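Local coordinates for protein peptide amidase (Stenotrophomonas maltophilia, PDB 1M22) that probably hydrolyses amide bonds as a peptide amidase of the amidase signature family, using a serine nucleophile with a second serine and a lysine, at residues R47-E53 with R148-R153; S165-S169 with A181-E185. All coordinates share one frame; numbering follows the deposited sequence.

Contact 1: residues R47-E53 with R148-R153; sequences RLRAVIE and RGGQTR
Glu53 and Arg148 meet in a salt bridge, OE1 of Glu53 lying 2.9 Å from NH2 of Arg148. The oxygen sits near the guanidinium plane, but NH2 reaches it from above the carboxylate, and the two planes stand 83° apart. A water hydrogen-bonded to both Arg148 NH1 and Glu53 OE1 closes a second, indirect path. With CG anti to the backbone N (chi1 180°) and the chain stretched out as far as NE, the Arg148 side chain crosses that of Ile52 at about a right angle, and Ile52 CD1 lies 3.6 Å from Arg148 NH1 and 3.7 Å from Gly149 N. The loop 148-153, which carries the short strand 150-151, runs alongside the entry to strand 51-54, an outermost strand of the mixed sheet, where Ile52 and Glu53 form a classic beta bulge facing Lys127. Further along, Arg49 bends at chi3 (75°) and lays one guanidinium face over Gly149 O and Gly150 CA. Thr152 OG1 donates to Arg49 O at 2.8 Å, from above the carbonyl plane, while a water joins that same oxygen to Gly149 O. Leu48 O receives Arg153 N at 2.9 Å and also a CA-H...O contact from Thr152. Behind this shell, Asn129 ND2 bonds both Thr152 OG1 and Gly150 O, Ala95 N bonds Glu53 OE1, Ser97 bonds Arg148 NH1, and Asp42 holds the backbone N of Ala50 and Val51.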
loop_
_atom_site.group_PDB
_atom_site.type_symbol
_atom_site.label_atom_id
_atom_site.label_comp_id
_atom_site.label_asym_id
_atom_site.label_seq_id
_atom_site.Cartn_x
_atom_site.Cartn_y
_atom_site.Cartn_z
ATOM N N ARG A 47 11.444 4.917 18.429
ATOM C CA ARG A 47 12.209 4.335 17.325
ATOM C C ARG A 47 11.345 3.499 16.386
ATOM O O ARG A 47 11.579 2.303 16.210
ATOM C CB ARG A 47 13.340 3.454 17.864
ATOM C CG ARG A 47 14.362 4.162 18.730
ATOM C CD ARG A 47 15.409 3.165 19.206
ATOM N NE ARG A 47 16.385 3.764 20.111
ATOM C CZ ARG A 47 17.366 3.091 20.702
ATOM N NH1 ARG A 47 17.507 1.790 20.484
ATOM N NH2 ARG A 47 18.205 3.719 21.513
ATOM N N LEU A 48 10.355 4.133 15.772
ATOM C CA LEU A 48 9.465 3.422 14.862
ATOM C C LEU A 48 10.187 2.882 13.632
ATOM O O LEU A 48 9.769 1.877 13.058
ATOM C CB LEU A 48 8.328 4.344 14.425
ATOM C CG LEU A 48 7.439 4.901 15.541
ATOM C CD1 LEU A 48 6.406 5.849 14.946
ATOM C CD2 LEU A 48 6.752 3.762 16.281
ATOM N N ARG A 49 11.266 3.553 13.236
ATOM C CA ARG A 49 12.054 3.170 12.068
ATOM C C ARG A 49 11.209 2.978 10.814
ATOM O O ARG A 49 11.419 2.044 10.033
ATOM C CB ARG A 49 12.868 1.905 12.350
ATOM C CG ARG A 49 13.852 2.070 13.496
ATOM C CD ARG A 49 15.054 1.162 13.331
ATOM N NE ARG A 49 15.957 1.660 12.298
ATOM C CZ ARG A 49 17.155 1.146 12.040
ATOM N NH1 ARG A 49 17.602 0.112 12.741
ATOM N NH2 ARG A 49 17.911 1.671 11.085
ATOM N N ALA A 50 10.253 3.877 10.617
ATOM C CA ALA A 50 9.397 3.815 9.440
ATOM C C ALA A 50 10.103 4.421 8.227
ATOM O O ALA A 50 9.848 4.025 7.089
ATOM C CB ALA A 50 8.097 4.559 9.703
ATOM N N VAL A 51 10.993 5.378 8.475
ATOM C CA VAL A 51 11.714 6.068 7.411
ATOM C C VAL A 51 13.133 5.536 7.258
ATOM O O VAL A 51 13.961 5.675 8.160
ATOM C CB VAL A 51 11.753 7.584 7.697
ATOM C CG1 VAL A 51 12.495 8.307 6.593
ATOM C CG2 VAL A 51 10.334 8.119 7.815
ATOM N N ILE A 52 13.412 4.937 6.105
ATOM C CA ILE A 52 14.721 4.356 5.837
ATOM C C ILE A 52 15.729 5.378 5.294
ATOM O O ILE A 52 16.936 5.219 5.478
ATOM C CB ILE A 52 14.567 3.134 4.879
ATOM C CG1 ILE A 52 15.873 2.344 4.808
ATOM C CG2 ILE A 52 14.110 3.594 3.501
ATOM C CD1 ILE A 52 15.746 1.025 4.060
ATOM N N GLU A 53 15.242 6.430 4.641
ATOM C CA GLU A 53 16.133 7.466 4.117
ATOM C C GLU A 53 15.392 8.773 3.903
ATOM O O GLU A 53 14.291 8.791 3.354
ATOM C CB GLU A 53 16.777 7.033 2.789
ATOM C CG GLU A 53 17.897 7.979 2.328
ATOM C CD GLU A 53 18.469 7.645 0.954
ATOM O OE1 GLU A 53 18.185 6.553 0.421
ATOM O OE2 GLU A 53 19.217 8.485 0.408
ATOM N N ARG A 148 18.919 -3.000 5.701
ATOM C CA ARG A 148 19.266 -1.588 5.647
ATOM C C ARG A 148 18.412 -0.705 6.552
ATOM O O ARG A 148 18.903 0.283 7.100
ATOM C CB ARG A 148 19.178 -1.086 4.203
ATOM C CG ARG A 148 19.516 0.382 4.026
ATOM C CD ARG A 148 19.744 0.729 2.560
ATOM N NE ARG A 148 20.005 2.154 2.370
ATOM C CZ ARG A 148 19.105 3.033 1.941
ATOM N NH1 ARG A 148 17.874 2.640 1.645
ATOM N NH2 ARG A 148 19.433 4.311 1.818
ATOM N N GLY A 149 17.144 -1.061 6.723
ATOM C CA GLY A 149 16.265 -0.243 7.545
ATOM C C GLY A 149 15.964 -0.743 8.943
ATOM O O GLY A 149 15.353 -0.034 9.741
ATOM N N GLY A 150 16.395 -1.956 9.258
ATOM C CA GLY A 150 16.113 -2.484 10.575
ATOM C C GLY A 150 14.659 -2.895 10.706
ATOM O O GLY A 150 13.989 -3.191 9.713
ATOM N N GLN A 151 14.163 -2.883 11.936
ATOM C CA GLN A 151 12.798 -3.290 12.232
ATOM C C GLN A 151 11.823 -2.145 12.459
ATOM O O GLN A 151 11.962 -1.374 13.407
ATOM C CB GLN A 151 12.800 -4.180 13.473
ATOM C CG GLN A 151 11.433 -4.699 13.866
ATOM C CD GLN A 151 10.875 -5.676 12.855
ATOM O OE1 GLN A 151 11.477 -6.717 12.582
ATOM N NE2 GLN A 151 9.718 -5.346 12.289
ATOM N N THR A 152 10.827 -2.035 11.587
ATOM C CA THR A 152 9.808 -1.006 11.744
ATOM C C THR A 152 8.850 -1.515 12.823
ATOM O O THR A 152 8.581 -2.713 12.908
ATOM C CB THR A 152 9.061 -0.769 10.415
ATOM O OG1 THR A 152 9.981 -0.246 9.447
ATOM C CG2 THR A 152 7.914 0.221 10.600
ATOM N N ARG A 153 8.340 -0.605 13.646
ATOM C CA ARG A 153 7.445 -0.973 14.738
ATOM C C ARG A 153 6.054 -0.371 14.633
ATOM O O ARG A 153 5.883 0.738 14.129
ATOM C CB ARG A 153 8.072 -0.563 16.075
ATOM C CG ARG A 153 9.392 -1.265 16.343
ATOM C CD ARG A 153 10.084 -0.754 17.591
ATOM N NE ARG A 153 11.321 -1.494 17.839
ATOM C CZ ARG A 153 11.372 -2.740 18.302
ATOM N NH1 ARG A 153 10.256 -3.401 18.577
ATOM N NH2 ARG A 153 12.545 -3.331 18.486
HETATM O O HOH W 1 12.890 -0.081 15.683
HETATM O O HOH W 2 13.936 2.103 8.736
HETATM O O HOH W 3 15.927 -2.354 14.188
HETATM O O HOH W 4 16.305 4.705 0.434
#

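Contact 2: residues S165-S169 with A181-E185; sequences SSSGS and AIGTE
Ser166 OG is gripped from several directions: it accepts Thr184 N at 3.1 Å, with a fairly straight N-H...O angle of 153°, and it is also hydrogen-bonded to Ser189 O and Lys86 NZ. Its chi1 of -57° sets OG beside its own backbone N and anti to the carbonyl carbon, aimed at the strand, where it passes 3.6 Å from Gly183 CA. Three residues on, in the helix, Ser169 OG donates to Ile182 O at 2.9 Å, coming from above the carbonyl plane rather than within it, and bonds Thr128 OG1 as well. Ala181 CB rests 3.9 Å from Ser169 CB, so the first turn of helix 167-174 lies against strand 180-185 with little but small residues between them. Ser166 is the centre of an inverse gamma turn just before that helix, and the peptide bond preceding Ser165 is cis. Ser165 OG bonds both Ser189 OG and Lys86 NZ, and Thr184 OG1 bonds Lys86 NZ too. This serine-rich turn, packed on an interior strand of the sheet, carries the cis-Ser165 of the Ser-cisSer-Lys catalytic triad that characterises the amidase signature fold.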
loop_
_atom_site.group_PDB
_atom_site.type_symbol
_atom_site.label_atom_id
_atom_site.label_comp_id
_atom_site.label_asym_id
_atom_site.label_seq_id
_atom_site.Cartn_x
_atom_site.Cartn_y
_atom_site.Cartn_z
ATOM N N SER A 165 3.995 -5.702 3.066
ATOM C CA SER A 165 5.373 -5.377 2.957
ATOM C C SER A 165 5.577 -3.810 2.995
ATOM O O SER A 165 6.690 -3.307 2.991
ATOM C CB SER A 165 6.222 -5.962 1.910
ATOM O OG SER A 165 5.706 -5.621 0.634
ATOM N N SER A 166 4.490 -3.050 3.016
ATOM C CA SER A 166 4.544 -1.575 3.048
ATOM C C SER A 166 4.483 -1.089 4.496
ATOM O O SER A 166 3.680 -0.217 4.848
ATOM C CB SER A 166 3.353 -0.986 2.283
ATOM O OG SER A 166 3.302 -1.437 0.937
ATOM N N SER A 167 5.364 -1.643 5.318
ATOM C CA SER A 167 5.404 -1.354 6.742
ATOM C C SER A 167 5.611 0.108 7.110
ATOM O O SER A 167 4.795 0.693 7.825
ATOM C CB SER A 167 6.496 -2.206 7.387
ATOM O OG SER A 167 6.487 -3.526 6.861
ATOM N N GLY A 168 6.700 0.691 6.623
ATOM C CA GLY A 168 7.009 2.072 6.933
ATOM C C GLY A 168 5.981 3.064 6.440
ATOM O O GLY A 168 5.710 4.063 7.106
ATOM N N SER A 169 5.404 2.811 5.273
ATOM C CA SER A 169 4.410 3.736 4.755
ATOM C C SER A 169 3.167 3.774 5.634
ATOM O O SER A 169 2.638 4.847 5.911
ATOM C CB SER A 169 4.039 3.379 3.316
ATOM O OG SER A 169 5.075 3.767 2.426
ATOM N N ALA A 181 1.275 8.674 1.998
ATOM C CA ALA A 181 2.385 7.834 1.569
ATOM C C ALA A 181 1.964 6.898 0.447
ATOM O O ALA A 181 0.773 6.701 0.194
ATOM C CB ALA A 181 2.921 7.019 2.746
ATOM N N ILE A 182 2.958 6.336 -0.232
ATOM C CA ILE A 182 2.714 5.391 -1.312
ATOM C C ILE A 182 3.286 4.040 -0.900
ATOM O O ILE A 182 4.412 3.954 -0.389
ATOM C CB ILE A 182 3.418 5.804 -2.632
ATOM C CG1 ILE A 182 3.036 7.231 -3.031
ATOM C CG2 ILE A 182 3.037 4.826 -3.741
ATOM C CD1 ILE A 182 1.563 7.425 -3.305
ATOM N N GLY A 183 2.500 2.993 -1.108
ATOM C CA GLY A 183 2.962 1.649 -0.814
ATOM C C GLY A 183 2.792 0.830 -2.079
ATOM O O GLY A 183 2.432 1.372 -3.125
ATOM N N THR A 184 3.090 -0.464 -2.006
ATOM C CA THR A 184 2.892 -1.349 -3.150
ATOM C C THR A 184 2.338 -2.662 -2.629
ATOM O O THR A 184 2.569 -3.035 -1.475
ATOM C CB THR A 184 4.195 -1.654 -3.964
ATOM O OG1 THR A 184 5.043 -2.540 -3.222
ATOM C CG2 THR A 184 4.942 -0.380 -4.304
ATOM N N GLU A 185 1.580 -3.349 -3.475
ATOM C CA GLU A 185 1.005 -4.623 -3.091
ATOM C C GLU A 185 1.144 -5.662 -4.187
ATOM O O GLU A 185 0.979 -5.368 -5.375
ATOM C CB GLU A 185 -0.486 -4.483 -2.733
ATOM C CG GLU A 185 -1.146 -5.839 -2.414
ATOM C CD GLU A 185 -2.392 -5.753 -1.532
ATOM O OE1 GLU A 185 -2.516 -4.800 -0.731
ATOM O OE2 GLU A 185 -3.239 -6.671 -1.620
#

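Helix 167-174 joins the two contacts: it follows strand 150-151 in the chain, and its first turn has contact 2 on one flank and contact 1 on another. Their centres are 12 Å apart, yet they touch, with Ala50 CB 3.6 Å from Gly168 O and Thr152 CG2 4.2 Å from Gly168 N. Both reach the same mixed sheet, contact 1 through the edge strand 51-54, one of its two outermost strands, and contact 2 through the interior strand 180-185. Contact 2 contains the catalytic Ser165, and its Ser166 side chain is about 4 Å from that of the nucleophile Ser189. Contact 1 stands further back, the Ile52 side chain about 8 Å from that of Lys86.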